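Lipolytic enzyme, G-D-S-L family (Bacteroides thetaiotaomicron, PDB 7BR2) metabolizes the drug diltiazem in the gut as an SGNH-type serine esterase, and may act on lysophospholipids as well. Local coordinates at residues N301-Y314 against T325-A338. Residues are numbered along the deposited sequence; the frame is centred on the assembly and turned at random.
Sequences NTELLKVTGLKGQY and TWDAADLAKGINLA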
loop_
_atom_site.group_PDB
_atom_site.type_symbol
_atom_site.label_atom_id
_atom_site.label_comp_id
_atom_site.label_asym_id
_atom_site.label_seq_id
_atom_site.Cartn_x
_atom_site.Cartn_y
_atom_site.Cartn_z
ATOM N N ASN A 301 -3.248 -14.002 1.824
ATOM C CA ASN A 301 -2.483 -14.619 0.754
ATOM C C ASN A 301 -2.486 -16.129 0.896
ATOM O O ASN A 301 -1.440 -16.774 0.910
ATOM C CB ASN A 301 -1.060 -14.080 0.694
ATOM C CG ASN A 301 -0.503 -14.113 -0.710
ATOM O OD1 ASN A 301 -1.243 -14.325 -1.671
ATOM N ND2 ASN A 301 0.805 -13.947 -0.837
ATOM N N THR A 302 -3.683 -16.719 0.979
ATOM C CA THR A 302 -3.849 -18.170 1.070
ATOM C C THR A 302 -4.486 -18.710 -0.212
ATOM O O THR A 302 -5.680 -18.496 -0.466
ATOM C CB THR A 302 -4.684 -18.536 2.296
ATOM O OG1 THR A 302 -3.945 -18.208 3.477
ATOM C CG2 THR A 302 -4.994 -20.021 2.305
ATOM N N GLU A 303 -3.689 -19.427 -1.000
ATOM C CA GLU A 303 -4.132 -20.155 -2.185
ATOM C C GLU A 303 -3.989 -21.638 -1.846
ATOM O O GLU A 303 -2.978 -22.282 -2.152
ATOM C CB GLU A 303 -3.296 -19.752 -3.425
ATOM C CG GLU A 303 -3.771 -20.368 -4.729
ATOM C CD GLU A 303 -2.840 -20.091 -5.910
ATOM O OE1 GLU A 303 -1.728 -19.543 -5.713
ATOM O OE2 GLU A 303 -3.233 -20.423 -7.050
ATOM N N LEU A 304 -5.018 -22.188 -1.204
ATOM C CA LEU A 304 -4.881 -23.462 -0.505
ATOM C C LEU A 304 -5.125 -24.639 -1.441
ATOM O O LEU A 304 -6.162 -24.710 -2.108
ATOM C CB LEU A 304 -5.835 -23.527 0.686
ATOM C CG LEU A 304 -5.458 -24.626 1.689
ATOM C CD1 LEU A 304 -4.160 -24.309 2.446
ATOM C CD2 LEU A 304 -6.600 -24.888 2.663
ATOM N N LEU A 305 -4.169 -25.561 -1.489
ATOM C CA LEU A 305 -4.340 -26.820 -2.203
ATOM C C LEU A 305 -4.413 -27.966 -1.195
ATOM O O LEU A 305 -3.440 -28.239 -0.476
ATOM C CB LEU A 305 -3.215 -27.049 -3.210
ATOM C CG LEU A 305 -3.168 -28.467 -3.786
ATOM C CD1 LEU A 305 -4.424 -28.784 -4.591
ATOM C CD2 LEU A 305 -1.916 -28.648 -4.651
ATOM N N LYS A 306 -5.565 -28.631 -1.150
ATOM C CA LYS A 306 -5.803 -29.763 -0.265
ATOM C C LYS A 306 -6.149 -30.971 -1.121
ATOM O O LYS A 306 -7.138 -30.949 -1.862
ATOM C CB LYS A 306 -6.935 -29.469 0.729
ATOM C CG LYS A 306 -6.967 -30.429 1.908
ATOM C CD LYS A 306 -8.161 -30.212 2.805
ATOM C CE LYS A 306 -7.975 -28.982 3.675
ATOM N NZ LYS A 306 -9.292 -28.470 4.130
ATOM N N VAL A 307 -5.367 -32.037 -0.980
ATOM C CA VAL A 307 -5.588 -33.281 -1.701
ATOM C C VAL A 307 -5.674 -34.360 -0.633
ATOM O O VAL A 307 -4.653 -34.794 -0.091
ATOM C CB VAL A 307 -4.472 -33.591 -2.701
ATOM C CG1 VAL A 307 -4.816 -34.829 -3.521
ATOM C CG2 VAL A 307 -4.195 -32.382 -3.576
ATOM N N THR A 308 -6.882 -34.792 -0.317
ATOM C CA THR A 308 -7.084 -35.881 0.633
ATOM C C THR A 308 -7.291 -37.138 -0.192
ATOM O O THR A 308 -8.281 -37.237 -0.917
ATOM C CB THR A 308 -8.295 -35.640 1.529
ATOM O OG1 THR A 308 -9.470 -35.706 0.719
ATOM C CG2 THR A 308 -8.225 -34.264 2.175
ATOM N N GLY A 309 -6.484 -38.149 0.066
ATOM C CA GLY A 309 -6.429 -39.338 -0.753
ATOM C C GLY A 309 -5.163 -40.075 -0.408
ATOM O O GLY A 309 -4.659 -39.923 0.702
ATOM N N LEU A 310 -4.662 -40.900 -1.323
ATOM C CA LEU A 310 -3.532 -41.773 -1.009
ATOM C C LEU A 310 -2.347 -41.047 -0.406
ATOM O O LEU A 310 -2.220 -39.820 -0.557
ATOM C CB LEU A 310 -3.098 -42.512 -2.262
ATOM C CG LEU A 310 -4.052 -43.584 -2.774
ATOM C CD1 LEU A 310 -3.205 -44.294 -3.773
ATOM C CD2 LEU A 310 -4.604 -44.578 -1.709
ATOM N N LYS A 311 -1.486 -41.786 0.285
ATOM C CA LYS A 311 -0.453 -41.192 1.110
ATOM C C LYS A 311 0.922 -41.700 0.655
ATOM O O LYS A 311 1.049 -42.497 -0.280
ATOM C CB LYS A 311 -0.717 -41.507 2.590
ATOM C CG LYS A 311 -2.166 -41.234 3.058
ATOM C CD LYS A 311 -2.361 -39.833 3.664
ATOM C CE LYS A 311 -3.837 -39.487 3.840
ATOM N NZ LYS A 311 -4.032 -38.477 4.928
ATOM N N GLY A 312 1.951 -41.213 1.329
ATOM C CA GLY A 312 3.308 -41.353 0.854
ATOM C C GLY A 312 3.872 -39.977 0.572
ATOM O O GLY A 312 3.351 -38.978 1.082
ATOM N N GLN A 313 4.932 -39.899 -0.226
ATOM C CA GLN A 313 5.507 -38.613 -0.601
ATOM C C GLN A 313 5.317 -38.322 -2.081
ATOM O O GLN A 313 5.511 -39.198 -2.937
ATOM C CB GLN A 313 6.977 -38.494 -0.210
ATOM C CG GLN A 313 7.074 -38.141 1.255
ATOM C CD GLN A 313 8.481 -37.939 1.717
ATOM O OE1 GLN A 313 9.057 -36.868 1.544
ATOM N NE2 GLN A 313 9.055 -38.980 2.322
ATOM N N TYR A 314 4.916 -37.088 -2.361
ATOM C CA TYR A 314 4.618 -36.655 -3.704
ATOM C C TYR A 314 5.412 -35.396 -4.022
ATOM O O TYR A 314 5.799 -34.619 -3.135
ATOM C CB TYR A 314 3.098 -36.399 -3.888
ATOM C CG TYR A 314 2.215 -37.647 -3.791
ATOM C CD1 TYR A 314 1.924 -38.222 -2.562
ATOM C CD2 TYR A 314 1.673 -38.244 -4.930
ATOM C CE1 TYR A 314 1.123 -39.358 -2.465
ATOM C CE2 TYR A 314 0.868 -39.385 -4.837
ATOM C CZ TYR A 314 0.604 -39.935 -3.600
ATOM O OH TYR A 314 -0.185 -41.059 -3.489
ATOM N N THR A 325 8.436 -30.923 -2.652
ATOM C CA THR A 325 8.011 -32.258 -2.264
ATOM C C THR A 325 7.344 -32.203 -0.900
ATOM O O THR A 325 7.832 -31.540 0.023
ATOM C CB THR A 325 9.195 -33.232 -2.261
ATOM O OG1 THR A 325 9.729 -33.323 -3.589
ATOM C CG2 THR A 325 8.756 -34.617 -1.821
ATOM N N TRP A 326 6.209 -32.888 -0.789
ATOM C CA TRP A 326 5.436 -32.917 0.439
ATOM C C TRP A 326 5.007 -34.348 0.729
ATOM O O TRP A 326 4.822 -35.160 -0.185
ATOM C CB TRP A 326 4.182 -32.033 0.349
ATOM C CG TRP A 326 4.386 -30.536 0.480
ATOM C CD1 TRP A 326 4.260 -29.783 1.615
ATOM C CD2 TRP A 326 4.724 -29.619 -0.568
ATOM N NE1 TRP A 326 4.504 -28.458 1.338
ATOM C CE2 TRP A 326 4.795 -28.333 0.005
ATOM C CE3 TRP A 326 4.983 -29.761 -1.936
ATOM C CZ2 TRP A 326 5.110 -27.202 -0.742
ATOM C CZ3 TRP A 326 5.294 -28.639 -2.673
ATOM C CH2 TRP A 326 5.355 -27.377 -2.078
ATOM N N ASP A 327 4.819 -34.646 2.007
ATOM C CA ASP A 327 4.105 -35.856 2.366
ATOM C C ASP A 327 2.605 -35.628 2.267
ATOM O O ASP A 327 2.103 -34.527 2.516
ATOM C CB ASP A 327 4.459 -36.329 3.767
ATOM C CG ASP A 327 3.819 -37.654 4.080
ATOM O OD1 ASP A 327 2.614 -37.658 4.415
ATOM O OD2 ASP A 327 4.496 -38.696 3.931
ATOM N N ALA A 328 1.886 -36.691 1.902
ATOM C CA ALA A 328 0.448 -36.563 1.704
ATOM C C ALA A 328 -0.310 -36.238 2.981
ATOM O O ALA A 328 -1.476 -35.841 2.893
ATOM C CB ALA A 328 -0.115 -37.834 1.084
ATOM N N ALA A 329 0.307 -36.375 4.153
ATOM C CA ALA A 329 -0.305 -35.821 5.355
ATOM C C ALA A 329 -0.404 -34.302 5.249
ATOM O O ALA A 329 -1.451 -33.710 5.541
ATOM C CB ALA A 329 0.490 -36.236 6.593
ATOM N N ASP A 330 0.683 -33.654 4.806
ATOM C CA ASP A 330 0.651 -32.213 4.559
ATOM C C ASP A 330 -0.365 -31.860 3.479
ATOM O O ASP A 330 -1.146 -30.913 3.636
ATOM C CB ASP A 330 2.040 -31.723 4.152
ATOM C CG ASP A 330 3.025 -31.745 5.299
ATOM O OD1 ASP A 330 2.613 -31.423 6.434
ATOM O OD2 ASP A 330 4.204 -32.097 5.066
ATOM N N LEU A 331 -0.381 -32.624 2.385
ATOM C CA LEU A 331 -1.321 -32.349 1.304
ATOM C C LEU A 331 -2.767 -32.455 1.785
ATOM O O LEU A 331 -3.619 -31.641 1.406
ATOM C CB LEU A 331 -1.052 -33.297 0.136
ATOM C CG LEU A 331 0.310 -33.101 -0.534
ATOM C CD1 LEU A 331 0.612 -34.164 -1.585
ATOM C CD2 LEU A 331 0.358 -31.725 -1.155
ATOM N N ALA A 332 -3.061 -33.442 2.636
ATOM C CA ALA A 332 -4.407 -33.572 3.182
ATOM C C ALA A 332 -4.695 -32.468 4.189
ATOM O O ALA A 332 -5.857 -32.117 4.418
ATOM C CB ALA A 332 -4.590 -34.954 3.824
ATOM N N LYS A 333 -3.649 -31.911 4.795
ATOM C CA LYS A 333 -3.832 -30.761 5.667
ATOM C C LYS A 333 -4.156 -29.519 4.845
ATOM O O LYS A 333 -4.996 -28.702 5.237
ATOM C CB LYS A 333 -2.532 -30.536 6.436
ATOM C CG LYS A 333 -2.616 -29.911 7.790
ATOM C CD LYS A 333 -1.747 -30.763 8.717
ATOM C CE LYS A 333 -2.358 -30.938 10.093
ATOM N NZ LYS A 333 -3.812 -30.597 10.090
ATOM N N GLY A 334 -3.526 -29.396 3.674
ATOM C CA GLY A 334 -3.638 -28.251 2.792
ATOM C C GLY A 334 -2.321 -27.495 2.753
ATOM O O GLY A 334 -1.774 -27.163 3.809
ATOM N N ILE A 335 -1.800 -27.196 1.569
ATOM C CA ILE A 335 -0.589 -26.391 1.442
ATOM C C ILE A 335 -0.944 -25.074 0.753
ATOM O O ILE A 335 -1.895 -24.993 -0.036
ATOM C CB ILE A 335 0.533 -27.126 0.686
ATOM C CG1 ILE A 335 0.054 -27.556 -0.694
ATOM C CG2 ILE A 335 1.021 -28.325 1.489
ATOM C CD1 ILE A 335 1.171 -28.053 -1.560
ATOM N N ASN A 336 -0.209 -24.020 1.105
ATOM C CA ASN A 336 -0.458 -22.689 0.557
ATOM C C ASN A 336 0.369 -22.496 -0.712
ATOM O O ASN A 336 1.596 -22.344 -0.653
ATOM C CB ASN A 336 -0.138 -21.611 1.589
ATOM C CG ASN A 336 -0.551 -20.236 1.126
ATOM O OD1 ASN A 336 -1.187 -20.092 0.073
ATOM N ND2 ASN A 336 -0.235 -19.221 1.926
ATOM N N LEU A 337 -0.295 -22.522 -1.868
ATOM C CA LEU A 337 0.427 -22.273 -3.113
ATOM C C LEU A 337 0.938 -20.832 -3.197
ATOM O O LEU A 337 1.942 -20.577 -3.866
ATOM C CB LEU A 337 -0.457 -22.592 -4.316
ATOM C CG LEU A 337 -0.888 -24.048 -4.461
ATOM C CD1 LEU A 337 -1.693 -24.214 -5.737
ATOM C CD2 LEU A 337 0.333 -24.955 -4.443
ATOM N N ALA A 338 0.290 -19.887 -2.509
ATOM C CA ALA A 338 0.741 -18.497 -2.526
ATOM C C ALA A 338 2.080 -18.269 -1.823
ATOM O O ALA A 338 2.643 -17.176 -1.956
ATOM C CB ALA A 338 -0.315 -17.599 -1.896
HETATM O O HOH W 1 1.074 -19.249 -5.961
HETATM O O HOH W 2 -3.820 -36.818 1.291
#
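Strand 303-308 meets strand 335-336 as the edge ladder of a mixed sheet, Leu305 and Ile335 forming an antiparallel hydrogen-bonded pair: Leu305 N reaches Ile335 O at 2.8 Å, almost straight, and Ile335 N returns a bond to Leu305 O. Asn336 extends the ladder with its side chain. CG anti to the backbone N (chi1 -173°) brings the amide alongside the backbone of Asn301 to Glu303; ND2 donates to Asn301 O (2.9 Å), while OD1 accepts from Glu303 N (2.8 Å) and, on the opposite face of the amide, from Ala338 N in an Asx turn. A leucine in its place would probably leave Asn301 O and Glu303 N without these partners and set the turn at Ala338 free to shift. Gly334, just past helix 328-333, has positive phi; a side chain there would jam against Lys333 O and crowd Leu304 CD2. Farther along strand 303-308, Val307 N donates to Leu331 O from above its carbonyl plane. At the helix start Asp327 is the N-cap, its OD1 taking Ala329 N (2.7 Å), and small Ala328 tucks CB against Lys311 CA (3.4 Å) and obliquely against the Tyr314 ring. Tyr314 and Trp326 form a hydrogen-bonded pair of a beta hairpin, whose strand 321-327 runs through the capped helix into edge strand 335-336.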